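Local atomic coordinates of 1-pyrroline-5-carboxylate dehydrogenase (Thermus thermophilus, PDB entry 1UZB), a protein that probably catalyses the NAD-dependent oxidation of the open-chain semialdehyde form of 1-pyrroline-5-carboxylate to glutamate, the second step of proline breakdown. Residues N293-D298 against E308-S313; P337-V342 against V403-P408; K344-L349 against L385-K390; S374-G379 against Y397-T402; R412-E417 against S424-K429. One frame throughout, in Å; residues are numbered along the deposited sequence.

Interaction 1: N293-D298 against E308-S313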
# COMPACT_ATOMS: atom_id res chain seq x y z
N ASN A 293 -27.45 29.04 -9.23
CA ASN A 293 -27.37 28.29 -7.98
C ASN A 293 -28.36 28.62 -6.90
O ASN A 293 -28.60 29.79 -6.57
CB ASN A 293 -25.95 28.41 -7.44
CG ASN A 293 -24.91 28.40 -8.54
OD1 ASN A 293 -24.85 27.47 -9.35
ND2 ASN A 293 -24.10 29.44 -8.58
N ALA A 294 -28.91 27.57 -6.30
CA ALA A 294 -29.89 27.71 -5.25
C ALA A 294 -29.47 27.13 -3.91
O ALA A 294 -28.67 26.19 -3.83
CB ALA A 294 -31.20 27.06 -5.67
N ILE A 295 -30.01 27.73 -2.86
CA ILE A 295 -29.82 27.24 -1.51
C ILE A 295 -31.24 26.93 -1.05
O ILE A 295 -32.14 27.78 -1.15
CB ILE A 295 -29.22 28.28 -0.54
CG1 ILE A 295 -27.74 28.50 -0.87
CG2 ILE A 295 -29.40 27.80 0.90
CD1 ILE A 295 -27.08 29.58 -0.04
N ILE A 296 -31.44 25.71 -0.59
CA ILE A 296 -32.73 25.26 -0.08
C ILE A 296 -32.67 25.32 1.44
O ILE A 296 -31.66 24.93 2.03
CB ILE A 296 -33.01 23.78 -0.44
CG1 ILE A 296 -33.17 23.62 -1.95
CG2 ILE A 296 -34.27 23.30 0.30
CD1 ILE A 296 -33.25 22.16 -2.40
N VAL A 297 -33.73 25.80 2.07
CA VAL A 297 -33.78 25.82 3.52
C VAL A 297 -35.13 25.23 3.93
O VAL A 297 -36.17 25.66 3.42
CB VAL A 297 -33.69 27.24 4.12
CG1 VAL A 297 -33.63 27.15 5.64
CG2 VAL A 297 -32.46 27.96 3.59
N ASP A 298 -35.12 24.22 4.80
CA ASP A 298 -36.39 23.66 5.25
C ASP A 298 -36.67 24.09 6.69
O ASP A 298 -35.87 24.79 7.31
CB ASP A 298 -36.45 22.12 5.09
CG ASP A 298 -35.48 21.37 5.98
OD1 ASP A 298 -35.22 21.81 7.12
OD2 ASP A 298 -35.02 20.29 5.55
N GLU A 308 -27.30 33.83 7.40
CA GLU A 308 -25.93 34.32 7.27
C GLU A 308 -25.27 33.71 6.03
O GLU A 308 -24.65 34.42 5.24
CB GLU A 308 -25.14 33.97 8.54
CG GLU A 308 -23.81 34.68 8.70
CD GLU A 308 -22.76 34.21 7.72
OE1 GLU A 308 -22.68 32.99 7.46
OE2 GLU A 308 -22.00 35.06 7.21
N GLY A 309 -25.40 32.39 5.87
CA GLY A 309 -24.81 31.71 4.74
C GLY A 309 -25.40 32.15 3.41
O GLY A 309 -24.71 32.21 2.40
N VAL A 310 -26.70 32.45 3.41
CA VAL A 310 -27.37 32.90 2.21
C VAL A 310 -26.86 34.29 1.82
O VAL A 310 -26.57 34.54 0.65
CB VAL A 310 -28.90 32.96 2.42
CG1 VAL A 310 -29.56 33.71 1.27
CG2 VAL A 310 -29.45 31.56 2.53
N VAL A 311 -26.74 35.18 2.79
CA VAL A 311 -26.26 36.53 2.50
C VAL A 311 -24.82 36.50 1.98
O VAL A 311 -24.50 37.19 1.01
CB VAL A 311 -26.38 37.43 3.76
CG1 VAL A 311 -25.65 38.74 3.54
CG2 VAL A 311 -27.86 37.71 4.03
N VAL A 312 -23.96 35.69 2.60
CA VAL A 312 -22.59 35.57 2.13
C VAL A 312 -22.56 35.01 0.71
O VAL A 312 -21.85 35.53 -0.16
CB VAL A 312 -21.76 34.63 3.05
CG1 VAL A 312 -20.45 34.24 2.38
CG2 VAL A 312 -21.48 35.30 4.38
N SER A 313 -23.34 33.97 0.47
CA SER A 313 -23.38 33.32 -0.84
C SER A 313 -23.96 34.16 -1.95
O SER A 313 -23.53 34.07 -3.10
CB SER A 313 -24.18 32.02 -0.75
OG SER A 313 -23.59 31.09 0.14
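Ile295 CD1 comes to 4.3 Å from Gly309 O, the oxygen of a peptide carbonyl that two donors of Ser313 hold from opposite faces of its plane. The hydroxyl OG of Ser313 bonds to Gly309 O at 2.8 Å, tilted 28° from that plane, while Ser313 N makes the ordinary helical bond on the other face.

Ile295 does nearly all the touching from the strand. Its CG1 stands opposite the carbonyl carbon (chi1 -73°) and the chain then runs straight, carrying CD1 into the helix, 4.0 Å from Val310 CG2 and 3.8 Å from Ser313 OG. Ile295 CG2 meets the same methyl, Val310 CG2, at 4.1 Å. Branched aliphatics suit the apolar touch between strand and helix, and the compact serine folds its hydroxyl back on its own helix, where Ile475 N is a further partner. A valine at Ser313 would probably leave Gly309 O with the helical N-H of that residue alone and Ile475 N without its hydroxyl partner in this buried spot.

The axes of strand 293-297 and of the helical segment 308-313 run almost antiparallel (173°) and approach to 10.2 Å, as in a beta-alpha-beta crossover. The unit is completed by strand 325-331, which lies beside strand 293-297 in the seven-stranded sheet, while helix 332-346 flanks helix 303-315 through Val311 and Arg345.

Interaction 2: P337-V342 against V403-P408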
# COMPACT_ATOMS: atom_id res chain seq x y z
N PRO A 337 -39.73 32.83 8.55
CA PRO A 337 -38.55 32.94 9.42
C PRO A 337 -37.23 33.24 8.72
O PRO A 337 -36.47 34.10 9.16
CB PRO A 337 -38.53 31.58 10.14
CG PRO A 337 -39.96 31.17 10.14
CD PRO A 337 -40.38 31.52 8.74
N VAL A 338 -36.97 32.54 7.62
CA VAL A 338 -35.72 32.75 6.91
C VAL A 338 -35.70 34.04 6.11
O VAL A 338 -34.71 34.77 6.13
CB VAL A 338 -35.41 31.56 5.97
CG1 VAL A 338 -34.11 31.81 5.21
CG2 VAL A 338 -35.29 30.28 6.80
N LEU A 339 -36.79 34.35 5.41
CA LEU A 339 -36.83 35.57 4.62
C LEU A 339 -36.69 36.81 5.50
O LEU A 339 -35.98 37.74 5.15
CB LEU A 339 -38.12 35.65 3.80
CG LEU A 339 -38.23 36.86 2.87
CD1 LEU A 339 -37.00 36.96 1.97
CD2 LEU A 339 -39.49 36.75 2.04
N GLU A 340 -37.35 36.81 6.65
CA GLU A 340 -37.25 37.96 7.54
C GLU A 340 -35.81 38.15 7.99
O GLU A 340 -35.31 39.27 8.05
CB GLU A 340 -38.19 37.79 8.74
CG GLU A 340 -37.83 36.64 9.68
CD GLU A 340 -37.20 37.12 10.97
OE1 GLU A 340 -36.17 37.83 10.91
OE2 GLU A 340 -37.74 36.79 12.05
N ARG A 341 -35.12 37.05 8.30
CA ARG A 341 -33.73 37.12 8.75
C ARG A 341 -32.79 37.55 7.62
O ARG A 341 -31.86 38.32 7.85
CB ARG A 341 -33.29 35.77 9.31
CG ARG A 341 -33.90 35.45 10.68
CD ARG A 341 -33.58 34.03 11.11
NE ARG A 341 -33.97 33.77 12.50
CZ ARG A 341 -35.23 33.65 12.92
NH1 ARG A 341 -35.47 33.41 14.20
NH2 ARG A 341 -36.24 33.77 12.07
N VAL A 342 -33.04 37.06 6.42
CA VAL A 342 -32.21 37.42 5.27
C VAL A 342 -32.35 38.92 4.97
O VAL A 342 -31.35 39.60 4.73
CB VAL A 342 -32.59 36.60 4.01
CG1 VAL A 342 -31.94 37.20 2.77
CG2 VAL A 342 -32.15 35.16 4.19
N VAL A 403 -33.48 41.91 -3.47
CA VAL A 403 -34.23 40.69 -3.19
C VAL A 403 -35.63 40.73 -3.79
O VAL A 403 -36.36 41.71 -3.63
CB VAL A 403 -34.39 40.44 -1.67
CG1 VAL A 403 -35.17 39.15 -1.44
CG2 VAL A 403 -33.04 40.37 -1.00
N PHE A 404 -35.97 39.67 -4.52
CA PHE A 404 -37.31 39.52 -5.09
C PHE A 404 -37.88 38.29 -4.41
O PHE A 404 -37.15 37.31 -4.19
CB PHE A 404 -37.27 39.25 -6.60
CG PHE A 404 -36.93 40.45 -7.44
CD1 PHE A 404 -35.62 40.67 -7.85
CD2 PHE A 404 -37.92 41.34 -7.84
CE1 PHE A 404 -35.30 41.76 -8.66
CE2 PHE A 404 -37.61 42.44 -8.65
CZ PHE A 404 -36.30 42.65 -9.06
N THR A 405 -39.16 38.31 -4.07
CA THR A 405 -39.75 37.14 -3.45
C THR A 405 -41.00 36.69 -4.21
O THR A 405 -41.45 37.38 -5.14
CB THR A 405 -40.07 37.37 -1.96
OG1 THR A 405 -40.36 36.10 -1.35
CG2 THR A 405 -41.24 38.31 -1.78
N GLU A 406 -41.55 35.54 -3.83
CA GLU A 406 -42.71 34.95 -4.49
C GLU A 406 -42.41 34.86 -5.99
O GLU A 406 -43.29 35.06 -6.84
CB GLU A 406 -43.97 35.80 -4.26
CG GLU A 406 -44.45 35.87 -2.80
CD GLU A 406 -44.99 34.56 -2.24
OE1 GLU A 406 -45.29 33.63 -3.03
OE2 GLU A 406 -45.14 34.45 -1.01
N VAL A 407 -41.17 34.53 -6.31
CA VAL A 407 -40.74 34.42 -7.70
C VAL A 407 -41.13 33.08 -8.32
O VAL A 407 -40.88 32.02 -7.74
CB VAL A 407 -39.21 34.57 -7.82
CG1 VAL A 407 -38.80 34.50 -9.28
CG2 VAL A 407 -38.77 35.89 -7.20
N PRO A 408 -41.78 33.11 -9.50
CA PRO A 408 -42.17 31.86 -10.15
C PRO A 408 -40.90 31.11 -10.56
O PRO A 408 -39.96 31.72 -11.08
CB PRO A 408 -42.97 32.33 -11.36
CG PRO A 408 -43.57 33.61 -10.88
CD PRO A 408 -42.41 34.27 -10.16
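Leu339 reaches from its helix to strand 402-405 with both methyls. CD2 lies against the side chain of Thr405, 3.6 Å from Thr405 OG1 and 4.1 Å from Thr405 CB, and the two side chains meet at a slant. The other branch, Leu339 CD1, only grazes Val403 CG1 at 4.4 Å. Since CG of Leu339 is anti to the backbone N (chi1 -177°), the fork is carried well clear of the helix, which is why a leucine can span a gap of 8.7 Å between Leu339 CA and Thr405 CA.

Behind this first shell, Thr405 OG1 is hydrogen-bonded to the OH of Tyr335, one turn before Leu339 in the same helix, and the pair thus hold the threonine by two means, a polar link and an apolar cover. The threonine suits this buried place, its beta-branch favouring a strand and its hydroxyl finding a mate. Val425 of the neighbouring strand touches Leu339, Val403 and Thr405. On the far side of the helix, Arg341 makes a salt bridge through NE to Asp304, tying the helix to its neighbour 303-315.

Val403 and Thr405, two residues apart, present their side chains to one face of the sheet, whereas Phe404 serves the other. A helix laid on one face of a largely parallel sheet, touching every second residue of a strand, fits the layered alpha/beta packing of the aldehyde dehydrogenase catalytic domain.

Interaction 3: K344-L349 against L385-K390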
# COMPACT_ATOMS: atom_id res chain seq x y z
N LYS A 344 -33.26 41.35 7.05
CA LYS A 344 -32.66 42.13 8.13
C LYS A 344 -31.14 42.20 7.98
O LYS A 344 -30.53 43.25 8.20
CB LYS A 344 -33.00 41.52 9.49
CG LYS A 344 -34.49 41.46 9.82
CD LYS A 344 -35.17 42.82 9.72
CE LYS A 344 -35.71 43.08 8.32
NZ LYS A 344 -36.70 42.04 7.92
N ARG A 345 -30.53 41.08 7.60
CA ARG A 345 -29.08 41.02 7.42
C ARG A 345 -28.64 41.78 6.17
O ARG A 345 -27.69 42.55 6.21
CB ARG A 345 -28.61 39.57 7.33
CG ARG A 345 -28.57 38.83 8.65
CD ARG A 345 -28.18 37.37 8.44
NE ARG A 345 -28.05 36.64 9.70
CZ ARG A 345 -27.03 36.78 10.54
NH1 ARG A 345 -26.04 37.61 10.26
NH2 ARG A 345 -27.00 36.08 11.67
N ALA A 346 -29.34 41.55 5.07
CA ALA A 346 -28.99 42.18 3.80
C ALA A 346 -29.12 43.70 3.82
O ALA A 346 -28.34 44.39 3.16
CB ALA A 346 -29.84 41.60 2.68
N GLU A 347 -30.09 44.23 4.55
CA GLU A 347 -30.27 45.67 4.58
C GLU A 347 -29.18 46.39 5.37
O GLU A 347 -29.06 47.62 5.29
CB GLU A 347 -31.65 46.03 5.16
CG GLU A 347 -31.87 45.61 6.60
CD GLU A 347 -33.26 45.97 7.11
OE1 GLU A 347 -33.57 45.65 8.27
OE2 GLU A 347 -34.04 46.57 6.33
N ARG A 348 -28.38 45.64 6.11
CA ARG A 348 -27.30 46.23 6.90
C ARG A 348 -25.96 46.22 6.17
O ARG A 348 -24.97 46.75 6.66
CB ARG A 348 -27.13 45.50 8.24
CG ARG A 348 -28.37 45.49 9.11
CD ARG A 348 -28.00 45.25 10.57
NE ARG A 348 -27.14 44.08 10.74
CZ ARG A 348 -27.52 42.83 10.53
NH1 ARG A 348 -28.75 42.56 10.13
NH2 ARG A 348 -26.66 41.83 10.72
N LEU A 349 -25.94 45.61 4.99
CA LEU A 349 -24.72 45.52 4.20
C LEU A 349 -24.26 46.89 3.68
O LEU A 349 -25.06 47.66 3.15
CB LEU A 349 -24.93 44.57 3.02
CG LEU A 349 -25.23 43.11 3.34
CD1 LEU A 349 -25.55 42.36 2.06
CD2 LEU A 349 -24.04 42.47 4.06
N LEU A 385 -40.51 42.83 -5.56
CA LEU A 385 -39.30 43.45 -5.06
C LEU A 385 -39.51 43.80 -3.59
O LEU A 385 -40.45 44.52 -3.25
CB LEU A 385 -39.00 44.73 -5.86
CG LEU A 385 -37.73 45.50 -5.45
CD1 LEU A 385 -36.50 44.65 -5.74
CD2 LEU A 385 -37.67 46.81 -6.22
N VAL A 386 -38.64 43.29 -2.72
CA VAL A 386 -38.77 43.57 -1.30
C VAL A 386 -37.53 44.21 -0.68
O VAL A 386 -37.53 44.54 0.51
CB VAL A 386 -39.13 42.29 -0.50
CG1 VAL A 386 -40.54 41.84 -0.84
CG2 VAL A 386 -38.13 41.19 -0.79
N LEU A 387 -36.48 44.39 -1.47
CA LEU A 387 -35.26 45.03 -0.99
C LEU A 387 -34.38 45.49 -2.14
O LEU A 387 -34.21 44.78 -3.13
CB LEU A 387 -34.45 44.08 -0.10
CG LEU A 387 -33.21 44.74 0.53
CD1 LEU A 387 -33.65 45.81 1.53
CD2 LEU A 387 -32.35 43.70 1.23
N GLY A 388 -33.83 46.70 -2.01
CA GLY A 388 -32.95 47.25 -3.03
C GLY A 388 -33.60 47.47 -4.38
O GLY A 388 -34.67 48.07 -4.48
N GLY A 389 -32.93 47.00 -5.43
CA GLY A 389 -33.46 47.15 -6.77
C GLY A 389 -33.08 48.44 -7.47
O GLY A 389 -33.78 48.87 -8.39
N LYS A 390 -31.99 49.07 -7.05
CA LYS A 390 -31.57 50.31 -7.67
C LYS A 390 -30.09 50.61 -7.56
O LYS A 390 -29.37 50.05 -6.72
CB LYS A 390 -32.37 51.49 -7.10
CG LYS A 390 -32.11 51.76 -5.63
CD LYS A 390 -32.94 52.95 -5.15
CE LYS A 390 -32.64 53.29 -3.70
NZ LYS A 390 -33.46 54.44 -3.23
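Leu387 presses its two methyls on helix 332-346 near Ala346 from the edge strand of the sheet, at a classic beta bulge in which Val386 and Leu387 both face Val403 of the adjoining antiparallel strand.

The tight part is small. Leu387 CD2 lies 3.6 Å from Ala346 CB and 4.1 Å from Glu347 N, touching the segment close to its backbone; an alanine fits because its lone methyl lets the leucine come so near. With CG opposite the backbone N (chi1 -175°), the fork of Leu387 is held out from its strand, and Leu343, one turn earlier than Glu347, also packs on it.

The other half is looser. Glu347 is exposed and lends only the root of its side chain, a place where a residue with a polar end can face solvent. A type I turn runs from Ala346 to Leu349, with Leu349 N bonded to Ala346 O.

Past the bulge, the strand turns away through two glycines with positive phi. A side chain at Gly389 would be jammed against the carbonyl oxygen of Gly388 and against Leu385 CD2. On the solvent side, the last point of touch is Leu387 CD1, 4.2 Å from Glu347 CB.

Interaction 4: S374-G379 against Y397-T402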
# COMPACT_ATOMS: atom_id res chain seq x y z
N SER A 374 -31.04 45.96 -15.86
CA SER A 374 -32.05 45.52 -16.82
C SER A 374 -32.80 44.32 -16.25
O SER A 374 -34.02 44.22 -16.35
CB SER A 374 -31.40 45.14 -18.15
OG SER A 374 -32.39 44.74 -19.08
N TYR A 375 -32.05 43.40 -15.65
CA TYR A 375 -32.66 42.22 -15.05
C TYR A 375 -33.55 42.61 -13.88
O TYR A 375 -34.55 41.95 -13.61
CB TYR A 375 -31.59 41.22 -14.61
CG TYR A 375 -31.26 40.19 -15.67
CD1 TYR A 375 -32.23 39.30 -16.12
CD2 TYR A 375 -29.98 40.10 -16.21
CE1 TYR A 375 -31.94 38.35 -17.10
CE2 TYR A 375 -29.68 39.15 -17.19
CZ TYR A 375 -30.66 38.28 -17.63
OH TYR A 375 -30.37 37.32 -18.57
N ILE A 376 -33.19 43.68 -13.18
CA ILE A 376 -33.99 44.14 -12.06
C ILE A 376 -35.34 44.64 -12.58
O ILE A 376 -36.38 44.39 -11.97
CB ILE A 376 -33.25 45.24 -11.25
CG1 ILE A 376 -32.11 44.59 -10.45
CG2 ILE A 376 -34.22 45.97 -10.33
CD1 ILE A 376 -31.18 45.58 -9.76
N GLU A 377 -35.33 45.33 -13.72
CA GLU A 377 -36.57 45.82 -14.31
C GLU A 377 -37.44 44.65 -14.75
O GLU A 377 -38.67 44.69 -14.61
CB GLU A 377 -36.27 46.74 -15.50
CG GLU A 377 -35.70 48.08 -15.08
CD GLU A 377 -36.57 48.76 -14.04
OE1 GLU A 377 -37.75 49.05 -14.34
OE2 GLU A 377 -36.08 49.00 -12.92
N ILE A 378 -36.81 43.61 -15.28
CA ILE A 378 -37.53 42.42 -15.71
C ILE A 378 -38.14 41.74 -14.48
O ILE A 378 -39.31 41.35 -14.49
CB ILE A 378 -36.58 41.43 -16.42
CG1 ILE A 378 -36.13 42.02 -17.76
CG2 ILE A 378 -37.28 40.08 -16.61
CD1 ILE A 378 -35.00 41.26 -18.42
N GLY A 379 -37.34 41.63 -13.42
CA GLY A 379 -37.80 41.00 -12.20
C GLY A 379 -39.01 41.68 -11.57
O GLY A 379 -39.84 41.02 -10.95
N TYR A 397 -19.86 51.89 -10.05
CA TYR A 397 -20.99 51.07 -10.48
C TYR A 397 -21.61 50.35 -9.28
O TYR A 397 -21.62 49.12 -9.22
CB TYR A 397 -20.53 50.06 -11.53
CG TYR A 397 -19.72 50.70 -12.64
CD1 TYR A 397 -18.43 50.25 -12.94
CD2 TYR A 397 -20.25 51.75 -13.39
CE1 TYR A 397 -17.68 50.85 -13.95
CE2 TYR A 397 -19.50 52.35 -14.41
CZ TYR A 397 -18.22 51.89 -14.68
OH TYR A 397 -17.48 52.47 -15.69
N PHE A 398 -22.14 51.13 -8.35
CA PHE A 398 -22.72 50.60 -7.13
C PHE A 398 -24.20 50.24 -7.24
O PHE A 398 -25.04 51.08 -7.57
CB PHE A 398 -22.52 51.59 -5.99
CG PHE A 398 -21.09 51.99 -5.78
CD1 PHE A 398 -20.14 51.04 -5.42
CD2 PHE A 398 -20.69 53.32 -5.94
CE1 PHE A 398 -18.80 51.41 -5.23
CE2 PHE A 398 -19.36 53.69 -5.74
CZ PHE A 398 -18.42 52.73 -5.39
N ILE A 399 -24.51 48.97 -6.96
CA ILE A 399 -25.88 48.47 -6.98
C ILE A 399 -26.19 47.92 -5.60
O ILE A 399 -25.39 47.20 -5.01
CB ILE A 399 -26.05 47.36 -8.03
CG1 ILE A 399 -25.72 47.90 -9.43
CG2 ILE A 399 -27.48 46.83 -8.01
CD1 ILE A 399 -25.81 46.87 -10.53
N ALA A 400 -27.36 48.27 -5.08
CA ALA A 400 -27.76 47.82 -3.75
C ALA A 400 -28.19 46.35 -3.72
O ALA A 400 -28.74 45.84 -4.70
CB ALA A 400 -28.91 48.69 -3.25
N PRO A 401 -27.92 45.66 -2.60
CA PRO A 401 -28.30 44.25 -2.47
C PRO A 401 -29.80 44.20 -2.77
O PRO A 401 -30.59 44.95 -2.19
CB PRO A 401 -27.99 43.95 -1.01
CG PRO A 401 -26.78 44.79 -0.77
CD PRO A 401 -27.14 46.10 -1.44
N THR A 402 -30.18 43.32 -3.69
CA THR A 402 -31.56 43.22 -4.12
C THR A 402 -32.20 41.87 -3.85
O THR A 402 -31.56 40.82 -3.98
CB THR A 402 -31.63 43.53 -5.62
OG1 THR A 402 -31.09 44.84 -5.85
CG2 THR A 402 -33.07 43.49 -6.12
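Ile376 gives the larger share of buried surface, and a single methyl, CD1, does its reaching. It points between Thr402 and Ile399, lying 4.0 Å from Thr402 OG1 and 4.3 Å from Ile399 CG2. With chi1 at -73° the ethyl branch lies beside the backbone N and extends outward, which makes CD1 the atom that meets the loop. A long branched aliphatic suits a gap of 8.4 Å between Ile376 CA and Thr402 CA.

Thr402 meets that methyl askew, with its hydroxyl rather than with CG2. The hydroxyl is already engaged, for OG1 donates to Ala400 O at 2.8 Å, tilted 30° from the carbonyl plane, and takes up Gly389 N as well. A valine in place of Thr402 would probably keep the apolar touch yet leave Ala400 O and Gly389 N without this mate.

Ile399 is the third residue of the contact; it also packs on Val372 and Glu369, a turn or two earlier in the same helix, so the loop follows the helix for some way.

Helix 366-379 leads into edge strand 384-387, and the loop returns as strand 402-405. This is a helix packed on the connection of an antiparallel strand pair, at the margin of the mainly parallel catalytic-domain sheet.

Interaction 5: R412-E417 against S424-K429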
# COMPACT_ATOMS: atom_id res chain seq x y z
N ARG A 412 -37.80 34.57 -15.72
CA ARG A 412 -36.46 34.80 -16.24
C ARG A 412 -35.44 35.02 -15.12
O ARG A 412 -34.31 34.52 -15.20
CB ARG A 412 -36.46 36.00 -17.19
CG ARG A 412 -37.30 35.79 -18.44
CD ARG A 412 -37.11 36.93 -19.42
NE ARG A 412 -35.72 37.01 -19.88
CZ ARG A 412 -35.22 38.03 -20.56
NH1 ARG A 412 -33.94 38.02 -20.93
NH2 ARG A 412 -35.98 39.07 -20.87
N ILE A 413 -35.82 35.76 -14.07
CA ILE A 413 -34.87 36.00 -12.98
C ILE A 413 -34.62 34.75 -12.14
O ILE A 413 -33.75 34.76 -11.27
CB ILE A 413 -35.32 37.16 -12.05
CG1 ILE A 413 -36.68 36.87 -11.43
CG2 ILE A 413 -35.32 38.46 -12.83
CD1 ILE A 413 -37.01 37.78 -10.26
N ALA A 414 -35.37 33.68 -12.39
CA ALA A 414 -35.18 32.43 -11.65
C ALA A 414 -34.51 31.38 -12.54
O ALA A 414 -34.26 30.26 -12.11
CB ALA A 414 -36.51 31.91 -11.14
N GLN A 415 -34.20 31.76 -13.78
CA GLN A 415 -33.59 30.84 -14.74
C GLN A 415 -32.30 31.35 -15.37
O GLN A 415 -31.41 30.56 -15.69
CB GLN A 415 -34.58 30.55 -15.87
CG GLN A 415 -35.81 29.76 -15.45
CD GLN A 415 -35.49 28.31 -15.15
OE1 GLN A 415 -34.78 27.66 -15.91
NE2 GLN A 415 -36.03 27.80 -14.05
N GLU A 416 -32.21 32.66 -15.57
CA GLU A 416 -31.04 33.25 -16.22
C GLU A 416 -30.01 33.81 -15.24
O GLU A 416 -30.37 34.41 -14.24
CB GLU A 416 -31.50 34.33 -17.20
CG GLU A 416 -32.60 33.83 -18.14
CD GLU A 416 -33.12 34.88 -19.11
OE1 GLU A 416 -34.14 34.60 -19.77
OE2 GLU A 416 -32.52 35.96 -19.22
N GLU A 417 -28.73 33.62 -15.56
CA GLU A 417 -27.64 34.09 -14.72
C GLU A 417 -27.48 35.61 -14.83
O GLU A 417 -27.06 36.13 -15.86
CB GLU A 417 -26.34 33.40 -15.10
CG GLU A 417 -25.20 33.67 -14.14
CD GLU A 417 -23.92 32.94 -14.51
OE1 GLU A 417 -23.31 32.32 -13.62
OE2 GLU A 417 -23.52 32.99 -15.69
N SER A 424 -33.33 35.80 -5.84
CA SER A 424 -34.72 35.46 -6.13
C SER A 424 -35.19 34.40 -5.14
O SER A 424 -34.62 33.31 -5.07
CB SER A 424 -34.85 34.91 -7.56
OG SER A 424 -34.57 35.91 -8.52
N VAL A 425 -36.23 34.72 -4.38
CA VAL A 425 -36.76 33.81 -3.37
C VAL A 425 -38.01 33.11 -3.89
O VAL A 425 -38.97 33.75 -4.33
CB VAL A 425 -37.10 34.56 -2.07
CG1 VAL A 425 -37.52 33.58 -0.98
CG2 VAL A 425 -35.88 35.36 -1.62
N ILE A 426 -37.97 31.78 -3.82
CA ILE A 426 -39.04 30.92 -4.30
C ILE A 426 -39.63 30.14 -3.13
O ILE A 426 -38.91 29.51 -2.37
CB ILE A 426 -38.49 29.94 -5.36
CG1 ILE A 426 -37.77 30.73 -6.47
CG2 ILE A 426 -39.61 29.09 -5.94
CD1 ILE A 426 -36.91 29.88 -7.39
N ARG A 427 -40.95 30.20 -2.99
CA ARG A 427 -41.65 29.51 -1.91
C ARG A 427 -42.24 28.20 -2.42
O ARG A 427 -42.99 28.20 -3.40
CB ARG A 427 -42.75 30.42 -1.36
CG ARG A 427 -43.57 29.82 -0.23
CD ARG A 427 -44.40 30.89 0.47
NE ARG A 427 -45.39 31.49 -0.42
CZ ARG A 427 -46.58 30.96 -0.69
NH1 ARG A 427 -47.42 31.58 -1.51
NH2 ARG A 427 -46.94 29.81 -0.13
N VAL A 428 -41.90 27.10 -1.76
CA VAL A 428 -42.39 25.78 -2.15
C VAL A 428 -43.06 25.10 -0.96
O VAL A 428 -42.86 25.50 0.18
CB VAL A 428 -41.24 24.89 -2.70
CG1 VAL A 428 -40.59 25.58 -3.89
CG2 VAL A 428 -40.21 24.63 -1.61
N LYS A 429 -43.86 24.07 -1.24
CA LYS A 429 -44.59 23.37 -0.18
C LYS A 429 -43.75 22.48 0.73
O LYS A 429 -43.90 22.53 1.95
CB LYS A 429 -45.72 22.53 -0.78
CG LYS A 429 -46.53 21.78 0.27
CD LYS A 429 -47.68 20.98 -0.33
CE LYS A 429 -47.19 19.81 -1.18
NZ LYS A 429 -46.51 20.24 -2.43
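Ile413 lays its side chain along the hydroxyl of Ser424, with CD1 at 3.5 Å and CG1 at 3.7 Å from Ser424 OG. The first torsion explains this: CG1 stands between the backbone N and the carbonyl carbon (chi1 59°), which turns the longer branch back toward the strand. Ile413 O lies 3.1 Å from the same OG and is a hydrogen-bond acceptor for Lys292 NZ. A small serine suits the narrow place between the isoleucine's side chain and its carbonyl. Two residues on, Ile426 CD1 touches Ala414 CB at 4.3 Å, a light apolar contact in which the small methyl lets the loop run near the sheet.

Strand 422-428 lies inside the sheet of the aldehyde dehydrogenase catalytic domain, between strands 402-405 and 325-331, and the loop before it carries Glu416 and Glu417, which open the Glu-Glu-Ile-Phe-Gly-Pro signature of the family; in relatives that loop lies near the cofactor.

The loop is braced by its own charges. Arg412 grips Glu416 side-on: NE holds OE1 at 2.9 Å from above the carboxylate plane, and NH1 reaches the syn lone pair of OE2 at 3.0 Å. Glu416 OE2 has a further partner in Tyr375 OH, and Arg412 O accepts both Gln415 N and Glu416 N. At the start of segment 412-417, the carboxylate of Glu382 receives Arg412 N and Ile413 N, one on each oxygen.

Four of the contacts, interactions 1, 2, 3 and 5, meet one seven-stranded sheet, while interaction 4 lies at its margin. Interactions 2 and 3 share helix 332-346 and have centres about 11 Å apart; the helix also joins interaction 1, with Val297 CG1 3.7 Å from Val338 CG2. Strands of interactions 2 and 5 pair through Phe404 O and Val425 N (2.8 Å), and Glu406 OE2 meets Arg427 NE in a salt bridge of 3.0 Å. On the other face, Phe404 CE2 packs 3.3 Å from Gly379 C of interaction 4. Lys390 O and Ala400 N, 3.1 Å apart, link interactions 3 and 4. By analogy with relatives, the signature loop of interaction 5 probably lies near the cofactor site.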